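Molybdopterin-guanine dinucleotide biosynthesis protein B (Escherichia coli, PDB 1NP6) binds GTP, hydrolyses it weakly, and may act as an adapter for efficient biosynthesis and use of the molybdopterin guanine dinucleotide form of the molybdenum cofactor. Local coordinates at residues B[6-11]-B[102-107]. Numbering follows the deposited sequence.
Sequences IPLLAF and DLILVE
The CD1 tip of Ile104 fits between the CD1 methyls of Ile6 and Leu8, a compact example of how parallel strands pair by shape as well as by hydrogen bonds. It lies 3.8 Å from Ile6 CD1 and 4.0 Å from Leu8 CD1; Leu8 runs beside Ile104, pointing the same way, whereas Ile6 crosses it at about a right angle. With chi1 at 74°, Ile6 CG1 sits between the backbone N and the carbonyl carbon; CD1, one bond farther out, makes the closest contact. Farther along, at the small Ala10, the backbones come closest, its CA 4.4 Å from Val106 CA, consistent with its lack of bulk. On the other face Leu105 CD2 approaches the edge of the Phe11 ring, 3.9 Å from CE1, and also borders Leu9 CD2. Ile104 and Val106 each use N-H and C=O to bond residues 7-11, Ile104 N reaching Pro7 O; Val106 N reaches Leu9 O from above the carbonyl plane, 36° out of it. These are neighbouring inner strands of the parallel P-loop NTPase sheet, with 37-42 beside 103-107 and 116-120 beside 8-12. Helix 89-95 covers Leu8, Ile104 and Val106, while helices 158-170 and 19-32 cover the opposite face, where Glu107 touches Thr20 of the inferred GTP site.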
loop_
_atom_site.group_PDB
_atom_site.type_symbol
_atom_site.label_atom_id
_atom_site.label_comp_id
_atom_site.label_asym_id
_atom_site.label_seq_id
_atom_site.Cartn_x
_atom_site.Cartn_y
_atom_site.Cartn_z
ATOM N N ILE B 6 12.319 -2.717 -14.898
ATOM C CA ILE B 6 13.008 -3.770 -14.147
ATOM C C ILE B 6 12.401 -5.180 -14.284
ATOM O O ILE B 6 11.188 -5.332 -14.428
ATOM C CB ILE B 6 13.246 -3.363 -12.643
ATOM C CG1 ILE B 6 11.954 -3.425 -11.818
ATOM C CG2 ILE B 6 13.892 -1.988 -12.542
ATOM C CD1 ILE B 6 12.208 -3.382 -10.322
ATOM N N PRO B 7 13.260 -6.201 -14.235
ATOM C CA PRO B 7 12.834 -7.591 -14.429
ATOM C C PRO B 7 11.848 -8.105 -13.382
ATOM O O PRO B 7 12.022 -7.876 -12.170
ATOM C CB PRO B 7 14.147 -8.380 -14.329
ATOM C CG PRO B 7 15.218 -7.394 -14.556
ATOM C CD PRO B 7 14.714 -6.102 -13.995
ATOM N N LEU B 8 10.816 -8.787 -13.878
ATOM C CA LEU B 8 9.871 -9.566 -13.086
ATOM C C LEU B 8 10.209 -11.071 -13.186
ATOM O O LEU B 8 10.446 -11.599 -14.280
ATOM C CB LEU B 8 8.445 -9.315 -13.607
ATOM C CG LEU B 8 7.507 -8.312 -12.920
ATOM C CD1 LEU B 8 8.078 -6.899 -12.905
ATOM C CD2 LEU B 8 6.119 -8.321 -13.568
ATOM N N LEU B 9 10.229 -11.773 -12.054
ATOM C CA LEU B 9 10.550 -13.207 -12.041
ATOM C C LEU B 9 9.613 -13.995 -11.120
ATOM O O LEU B 9 9.548 -13.736 -9.911
ATOM C CB LEU B 9 12.016 -13.429 -11.606
ATOM C CG LEU B 9 12.507 -14.883 -11.491
ATOM C CD1 LEU B 9 12.623 -15.575 -12.869
ATOM C CD2 LEU B 9 13.844 -14.935 -10.753
ATOM N N ALA B 10 8.894 -14.964 -11.680
ATOM C CA ALA B 10 7.970 -15.769 -10.879
ATOM C C ALA B 10 8.600 -17.073 -10.393
ATOM O O ALA B 10 9.467 -17.642 -11.056
ATOM C CB ALA B 10 6.695 -16.071 -11.664
ATOM N N PHE B 11 8.129 -17.535 -9.239
ATOM C CA PHE B 11 8.432 -18.854 -8.713
ATOM C C PHE B 11 7.137 -19.647 -8.653
ATOM O O PHE B 11 6.154 -19.201 -8.057
ATOM C CB PHE B 11 9.077 -18.748 -7.316
ATOM C CG PHE B 11 10.563 -18.490 -7.369
ATOM C CD1 PHE B 11 11.045 -17.208 -7.558
ATOM C CD2 PHE B 11 11.469 -19.538 -7.300
ATOM C CE1 PHE B 11 12.403 -16.966 -7.661
ATOM C CE2 PHE B 11 12.836 -19.301 -7.394
ATOM C CZ PHE B 11 13.300 -18.017 -7.568
ATOM N N ASP B 102 15.594 -3.420 -7.859
ATOM C CA ASP B 102 16.348 -4.035 -8.960
ATOM C C ASP B 102 15.642 -5.212 -9.630
ATOM O O ASP B 102 15.991 -5.588 -10.744
ATOM C CB ASP B 102 17.703 -4.527 -8.442
ATOM C CG ASP B 102 18.509 -3.425 -7.785
ATOM O OD1 ASP B 102 18.721 -2.384 -8.435
ATOM O OD2 ASP B 102 18.969 -3.501 -6.621
ATOM N N LEU B 103 14.666 -5.796 -8.931
ATOM C CA LEU B 103 14.093 -7.094 -9.265
ATOM C C LEU B 103 12.789 -7.272 -8.507
ATOM O O LEU B 103 12.743 -7.041 -7.307
ATOM C CB LEU B 103 15.048 -8.219 -8.836
ATOM C CG LEU B 103 14.554 -9.663 -8.900
ATOM C CD1 LEU B 103 14.661 -10.211 -10.345
ATOM C CD2 LEU B 103 15.319 -10.541 -7.929
ATOM N N ILE B 104 11.738 -7.704 -9.195
ATOM C CA ILE B 104 10.488 -8.013 -8.512
ATOM C C ILE B 104 10.170 -9.503 -8.608
ATOM O O ILE B 104 10.000 -10.039 -9.709
ATOM C CB ILE B 104 9.336 -7.133 -9.081
ATOM C CG1 ILE B 104 9.594 -5.645 -8.801
ATOM C CG2 ILE B 104 7.995 -7.543 -8.514
ATOM C CD1 ILE B 104 8.745 -4.674 -9.682
ATOM N N LEU B 105 10.075 -10.168 -7.450
ATOM C CA LEU B 105 9.686 -11.575 -7.378
ATOM C C LEU B 105 8.158 -11.712 -7.330
ATOM O O LEU B 105 7.499 -10.888 -6.698
ATOM C CB LEU B 105 10.311 -12.265 -6.154
ATOM C CG LEU B 105 11.843 -12.156 -6.064
ATOM C CD1 LEU B 105 12.380 -12.446 -4.646
ATOM C CD2 LEU B 105 12.500 -13.087 -7.087
ATOM N N VAL B 106 7.622 -12.762 -7.968
ATOM C CA VAL B 106 6.161 -12.969 -8.077
ATOM C C VAL B 106 5.743 -14.373 -7.668
ATOM O O VAL B 106 6.328 -15.359 -8.133
ATOM C CB VAL B 106 5.653 -12.674 -9.520
ATOM C CG1 VAL B 106 4.107 -12.796 -9.598
ATOM C CG2 VAL B 106 6.131 -11.308 -9.973
ATOM N N GLU B 107 4.727 -14.471 -6.806
ATOM C CA GLU B 107 4.313 -15.749 -6.210
ATOM C C GLU B 107 2.806 -15.881 -5.852
ATOM O O GLU B 107 2.179 -14.931 -5.385
ATOM C CB GLU B 107 5.151 -15.971 -4.942
ATOM C CG GLU B 107 4.576 -16.986 -3.983
ATOM C CD GLU B 107 5.071 -16.777 -2.578
ATOM O OE1 GLU B 107 4.986 -15.633 -2.083
ATOM O OE2 GLU B 107 5.556 -17.759 -1.984
#